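Local coordinates for protein isoaspartyl dipeptidase (Fervidobacterium islandicum, PDB 7CDH) that probably hydrolyses isoaspartyl (beta-aspartyl) dipeptides as a zinc-dependent peptidase of the amidohydrolase family, with a likely role in protein repair, at residues Ile268-Ile282 with Leu322-Pro335. Sequence-based numbering, arbitrary orientation.
Sequences ICEAYENGLLDNVTI and LPLAEVLKISTTNP
With CG beside its own backbone N (chi1 -64°), the side chain of Asn334 turns its amide nitrogen to the turn at 277-280, while in Tyr272 CG stands anti to the backbone N (chi1 -174°), which lays the ring against Leu322. Asn334 ND2 donates twice: to Val280 O at 2.7 Å, nearly within its amide plane, and to Leu277 O at 2.8 Å, more bent at the hydrogen (131°). These two bonds fix the rotation of the amide and tie down both ends of the turn that leads into strand 280-283. With an alanine here, the carbonyls of Leu277 and Val280 would probably lose this shared donor and the turn would be less firmly held. A water joins Asn334 OD1 to Asp278 OD1, the latter bond weak. Asp278 OD1 also takes Lys329 NZ at 2.8 Å on its syn lone pair; the extended lysine has a second, weaker salt bridge to Glu326 OE2, so its ammonium probably eases the repulsion between the two carboxylates. At the other end, Leu322 CD2 lies over one face of the Tyr272 ring, a CH-pi contact 4.0 Å from the centroid, and Glu326 OE2 lies at the ring edge. Between these polar and aromatic ends, Ile330 fills the middle: CG2 meets Leu277 CD1 and Val280 CG1, and CD1 touches both Ile268 CD1 (3.7 Å) and Ile282 CD1. Ile330 O accepts from Ile282 N at 3.2 Å. The arrangement joins helix 264-273 and strand 280-283 of the TIM-barrel-like domain to the short helices after helix 309-318. Val317 of that helix packs on Ile268, Leu322 and Val327, strand 245-248 runs parallel to strand 280-283, and strand 51-59 touches Ser331 and Pro335.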
loop_
_atom_site.group_PDB
_atom_site.type_symbol
_atom_site.label_atom_id
_atom_site.label_comp_id
_atom_site.label_asym_id
_atom_site.label_seq_id
_atom_site.Cartn_x
_atom_site.Cartn_y
_atom_site.Cartn_z
ATOM N N ILE A 268 -40.457 23.602 16.073
ATOM C CA ILE A 268 -40.549 23.032 17.449
ATOM C C ILE A 268 -42.015 23.086 17.930
ATOM O O ILE A 268 -42.467 22.147 18.652
ATOM C CB ILE A 268 -39.588 23.782 18.394
ATOM C CG1 ILE A 268 -38.146 23.400 18.075
ATOM C CG2 ILE A 268 -39.931 23.551 19.872
ATOM C CD1 ILE A 268 -37.126 24.204 18.830
ATOM N N CYS A 269 -42.721 24.160 17.584
ATOM C CA CYS A 269 -44.126 24.396 18.008
ATOM C C CYS A 269 -45.026 23.392 17.299
ATOM O O CYS A 269 -45.855 22.769 17.975
ATOM C CB CYS A 269 -44.555 25.838 17.765
ATOM S SG CYS A 269 -43.737 26.977 18.916
ATOM N N GLU A 270 -44.795 23.171 16.012
ATOM C CA GLU A 270 -45.537 22.139 15.262
ATOM C C GLU A 270 -45.251 20.774 15.883
ATOM O O GLU A 270 -46.202 19.998 16.009
ATOM C CB GLU A 270 -45.175 22.162 13.793
ATOM C CG GLU A 270 -45.964 21.151 12.974
ATOM C CD GLU A 270 -45.866 21.335 11.463
ATOM O OE1 GLU A 270 -45.402 22.418 11.035
ATOM O OE2 GLU A 270 -46.273 20.402 10.717
ATOM N N ALA A 271 -44.004 20.470 16.266
ATOM C CA ALA A 271 -43.672 19.106 16.732
ATOM C C ALA A 271 -44.404 18.845 18.055
ATOM O O ALA A 271 -44.888 17.699 18.238
ATOM C CB ALA A 271 -42.175 18.898 16.829
ATOM N N TYR A 272 -44.488 19.860 18.924
ATOM C CA TYR A 272 -45.192 19.824 20.242
ATOM C C TYR A 272 -46.704 19.557 20.078
ATOM O O TYR A 272 -47.227 18.602 20.696
ATOM C CB TYR A 272 -44.989 21.148 20.980
ATOM C CG TYR A 272 -45.514 21.215 22.393
ATOM C CD1 TYR A 272 -45.091 20.333 23.380
ATOM C CD2 TYR A 272 -46.381 22.232 22.766
ATOM C CE1 TYR A 272 -45.544 20.438 24.691
ATOM C CE2 TYR A 272 -46.845 22.349 24.066
ATOM C CZ TYR A 272 -46.426 21.452 25.028
ATOM O OH TYR A 272 -46.901 21.617 26.290
ATOM N N GLU A 273 -47.388 20.384 19.282
ATOM C CA GLU A 273 -48.848 20.274 18.997
ATOM C C GLU A 273 -49.185 18.872 18.476
ATOM O O GLU A 273 -50.333 18.412 18.755
ATOM C CB GLU A 273 -49.297 21.308 17.970
ATOM C CG GLU A 273 -49.422 22.700 18.542
ATOM C CD GLU A 273 -49.525 23.772 17.466
ATOM O OE1 GLU A 273 -49.918 23.423 16.314
ATOM O OE2 GLU A 273 -49.192 24.946 17.770
ATOM N N ASN A 274 -48.234 18.213 17.793
ATOM C CA ASN A 274 -48.441 16.879 17.178
ATOM C C ASN A 274 -47.808 15.763 18.020
ATOM O O ASN A 274 -47.754 14.649 17.528
ATOM C CB ASN A 274 -48.026 16.949 15.720
ATOM C CG ASN A 274 -48.915 17.963 15.034
ATOM O OD1 ASN A 274 -50.089 17.687 14.791
ATOM N ND2 ASN A 274 -48.415 19.166 14.810
ATOM N N GLY A 275 -47.425 16.021 19.268
ATOM C CA GLY A 275 -46.858 14.999 20.168
ATOM C C GLY A 275 -45.571 14.346 19.655
ATOM O O GLY A 275 -45.376 13.148 19.963
ATOM N N LEU A 276 -44.690 15.102 18.982
ATOM C CA LEU A 276 -43.415 14.592 18.443
ATOM C C LEU A 276 -42.209 15.378 18.971
ATOM O O LEU A 276 -41.097 15.150 18.492
ATOM C CB LEU A 276 -43.500 14.688 16.923
ATOM C CG LEU A 276 -44.571 13.830 16.268
ATOM C CD1 LEU A 276 -44.625 14.123 14.783
ATOM C CD2 LEU A 276 -44.338 12.352 16.501
ATOM N N LEU A 277 -42.377 16.211 19.980
ATOM C CA LEU A 277 -41.229 16.918 20.577
ATOM C C LEU A 277 -40.223 15.915 21.167
ATOM O O LEU A 277 -39.071 16.309 21.373
ATOM C CB LEU A 277 -41.717 17.898 21.638
ATOM C CG LEU A 277 -40.688 18.955 22.033
ATOM C CD1 LEU A 277 -40.538 19.989 20.950
ATOM C CD2 LEU A 277 -41.051 19.627 23.339
ATOM N N ASP A 278 -40.588 14.664 21.400
ATOM C CA ASP A 278 -39.622 13.656 21.928
ATOM C C ASP A 278 -38.631 13.276 20.812
ATOM O O ASP A 278 -37.571 12.720 21.117
ATOM C CB ASP A 278 -40.339 12.458 22.556
ATOM C CG ASP A 278 -40.943 12.728 23.942
ATOM O OD1 ASP A 278 -40.633 13.787 24.535
ATOM O OD2 ASP A 278 -41.739 11.881 24.433
ATOM N N ASN A 279 -38.924 13.633 19.566
ATOM C CA ASN A 279 -38.173 13.127 18.402
ATOM C C ASN A 279 -37.353 14.275 17.824
ATOM O O ASN A 279 -36.957 14.192 16.691
ATOM C CB ASN A 279 -39.144 12.483 17.405
ATOM C CG ASN A 279 -39.902 11.337 18.040
ATOM O OD1 ASN A 279 -40.761 11.563 18.894
ATOM N ND2 ASN A 279 -39.553 10.114 17.673
ATOM N N VAL A 280 -37.107 15.325 18.587
ATOM C CA VAL A 280 -36.546 16.572 18.015
ATOM C C VAL A 280 -35.361 16.984 18.858
ATOM O O VAL A 280 -35.478 16.911 20.075
ATOM C CB VAL A 280 -37.609 17.674 17.950
ATOM C CG1 VAL A 280 -36.955 19.032 17.755
ATOM C CG2 VAL A 280 -38.575 17.379 16.828
ATOM N N THR A 281 -34.233 17.287 18.211
ATOM C CA THR A 281 -33.074 17.922 18.886
ATOM C C THR A 281 -32.841 19.247 18.177
ATOM O O THR A 281 -33.343 19.405 17.079
ATOM C CB THR A 281 -31.835 17.013 18.937
ATOM O OG1 THR A 281 -31.394 16.852 17.595
ATOM C CG2 THR A 281 -32.082 15.656 19.560
ATOM N N ILE A 282 -32.145 20.160 18.824
ATOM C CA ILE A 282 -31.512 21.311 18.137
ATOM C C ILE A 282 -29.986 21.285 18.339
ATOM O O ILE A 282 -29.468 20.681 19.339
ATOM C CB ILE A 282 -32.145 22.626 18.619
ATOM C CG1 ILE A 282 -31.925 22.854 20.114
ATOM C CG2 ILE A 282 -33.615 22.658 18.231
ATOM C CD1 ILE A 282 -32.203 24.277 20.550
ATOM N N LEU A 322 -44.770 27.665 25.460
ATOM C CA LEU A 322 -44.424 26.240 25.762
ATOM C C LEU A 322 -43.784 26.154 27.137
ATOM O O LEU A 322 -43.059 27.040 27.536
ATOM C CB LEU A 322 -43.507 25.639 24.699
ATOM C CG LEU A 322 -44.225 25.168 23.434
ATOM C CD1 LEU A 322 -44.600 26.362 22.550
ATOM C CD2 LEU A 322 -43.390 24.142 22.661
ATOM N N PRO A 323 -44.097 25.116 27.929
ATOM C CA PRO A 323 -43.501 24.942 29.255
ATOM C C PRO A 323 -42.024 24.495 29.204
ATOM O O PRO A 323 -41.662 23.708 28.376
ATOM C CB PRO A 323 -44.385 23.862 29.933
ATOM C CG PRO A 323 -45.051 23.107 28.799
ATOM C CD PRO A 323 -45.042 24.040 27.596
ATOM N N LEU A 324 -41.216 25.013 30.120
ATOM C CA LEU A 324 -39.762 24.806 30.172
ATOM C C LEU A 324 -39.449 23.311 30.311
ATOM O O LEU A 324 -38.570 22.826 29.600
ATOM C CB LEU A 324 -39.180 25.636 31.316
ATOM C CG LEU A 324 -37.661 25.529 31.459
ATOM C CD1 LEU A 324 -36.951 25.900 30.144
ATOM C CD2 LEU A 324 -37.185 26.408 32.591
ATOM N N ALA A 325 -40.171 22.564 31.129
ATOM C CA ALA A 325 -39.918 21.111 31.285
ATOM C C ALA A 325 -39.980 20.397 29.925
ATOM O O ALA A 325 -39.323 19.348 29.762
ATOM C CB ALA A 325 -40.885 20.498 32.259
ATOM N N GLU A 326 -40.764 20.918 29.002
ATOM C CA GLU A 326 -41.005 20.293 27.684
ATOM C C GLU A 326 -39.940 20.784 26.698
ATOM O O GLU A 326 -39.350 19.943 26.010
ATOM C CB GLU A 326 -42.434 20.601 27.223
ATOM C CG GLU A 326 -43.489 19.766 27.946
ATOM C CD GLU A 326 -43.445 18.272 27.640
ATOM O OE1 GLU A 326 -43.611 17.460 28.589
ATOM O OE2 GLU A 326 -43.251 17.913 26.443
ATOM N N VAL A 327 -39.687 22.092 26.633
ATOM C CA VAL A 327 -38.695 22.671 25.685
ATOM C C VAL A 327 -37.302 22.080 25.969
ATOM O O VAL A 327 -36.658 21.687 25.054
ATOM C CB VAL A 327 -38.697 24.196 25.728
ATOM C CG1 VAL A 327 -37.798 24.768 24.665
ATOM C CG2 VAL A 327 -40.099 24.722 25.515
ATOM N N LEU A 328 -36.927 21.885 27.215
ATOM C CA LEU A 328 -35.584 21.422 27.579
ATOM C C LEU A 328 -35.268 20.067 26.953
ATOM O O LEU A 328 -34.091 19.718 26.894
ATOM C CB LEU A 328 -35.516 21.312 29.095
ATOM C CG LEU A 328 -35.222 22.621 29.799
ATOM C CD1 LEU A 328 -35.185 22.376 31.305
ATOM C CD2 LEU A 328 -33.913 23.215 29.304
ATOM N N LYS A 329 -36.274 19.307 26.561
ATOM C CA LYS A 329 -36.082 17.954 26.008
ATOM C C LYS A 329 -35.151 18.025 24.800
ATOM O O LYS A 329 -34.430 17.044 24.596
ATOM C CB LYS A 329 -37.417 17.336 25.590
ATOM C CG LYS A 329 -38.301 16.916 26.748
ATOM C CD LYS A 329 -39.634 16.406 26.256
ATOM C CE LYS A 329 -40.494 15.845 27.358
ATOM N NZ LYS A 329 -41.604 15.071 26.765
ATOM N N ILE A 330 -35.187 19.124 24.040
ATOM C CA ILE A 330 -34.501 19.238 22.720
ATOM C C ILE A 330 -32.972 19.357 22.881
ATOM O O ILE A 330 -32.246 19.173 21.882
ATOM C CB ILE A 330 -35.054 20.422 21.916
ATOM C CG1 ILE A 330 -34.791 21.757 22.597
ATOM C CG2 ILE A 330 -36.514 20.208 21.583
ATOM C CD1 ILE A 330 -35.463 22.909 21.878
ATOM N N SER A 331 -32.526 19.706 24.075
ATOM C CA SER A 331 -31.123 20.005 24.423
ATOM C C SER A 331 -30.701 19.212 25.650
ATOM O O SER A 331 -29.569 19.379 26.046
ATOM C CB SER A 331 -30.910 21.476 24.632
ATOM O OG SER A 331 -31.174 22.157 23.422
ATOM N N THR A 332 -31.522 18.318 26.174
ATOM C CA THR A 332 -31.126 17.506 27.339
ATOM C C THR A 332 -31.550 16.062 27.074
ATOM O O THR A 332 -30.723 15.252 26.692
ATOM C CB THR A 332 -31.645 18.150 28.644
ATOM O OG1 THR A 332 -33.076 18.123 28.770
ATOM C CG2 THR A 332 -31.182 19.584 28.799
ATOM N N THR A 333 -32.814 15.740 27.266
ATOM C CA THR A 333 -33.290 14.335 27.217
ATOM C C THR A 333 -33.038 13.778 25.818
ATOM O O THR A 333 -32.594 12.651 25.758
ATOM C CB THR A 333 -34.776 14.270 27.600
ATOM O OG1 THR A 333 -34.786 14.914 28.870
ATOM C CG2 THR A 333 -35.326 12.862 27.665
ATOM N N ASN A 334 -33.394 14.508 24.752
ATOM C CA ASN A 334 -33.437 13.924 23.387
ATOM C C ASN A 334 -32.008 13.629 22.895
ATOM O O ASN A 334 -31.744 12.515 22.429
ATOM C CB ASN A 334 -34.297 14.752 22.425
ATOM C CG ASN A 334 -35.760 14.791 22.819
ATOM O OD1 ASN A 334 -36.210 13.980 23.627
ATOM N ND2 ASN A 334 -36.512 15.729 22.261
ATOM N N PRO A 335 -31.034 14.570 22.970
ATOM C CA PRO A 335 -29.652 14.274 22.582
ATOM C C PRO A 335 -29.046 13.155 23.432
ATOM O O PRO A 335 -28.457 12.264 22.870
ATOM C CB PRO A 335 -28.893 15.575 22.838
ATOM C CG PRO A 335 -29.967 16.642 22.814
ATOM C CD PRO A 335 -31.197 15.968 23.375
HETATM O O HOH W 1 -38.143 13.251 25.706
HETATM O O HOH W 2 -29.033 21.152 21.912
#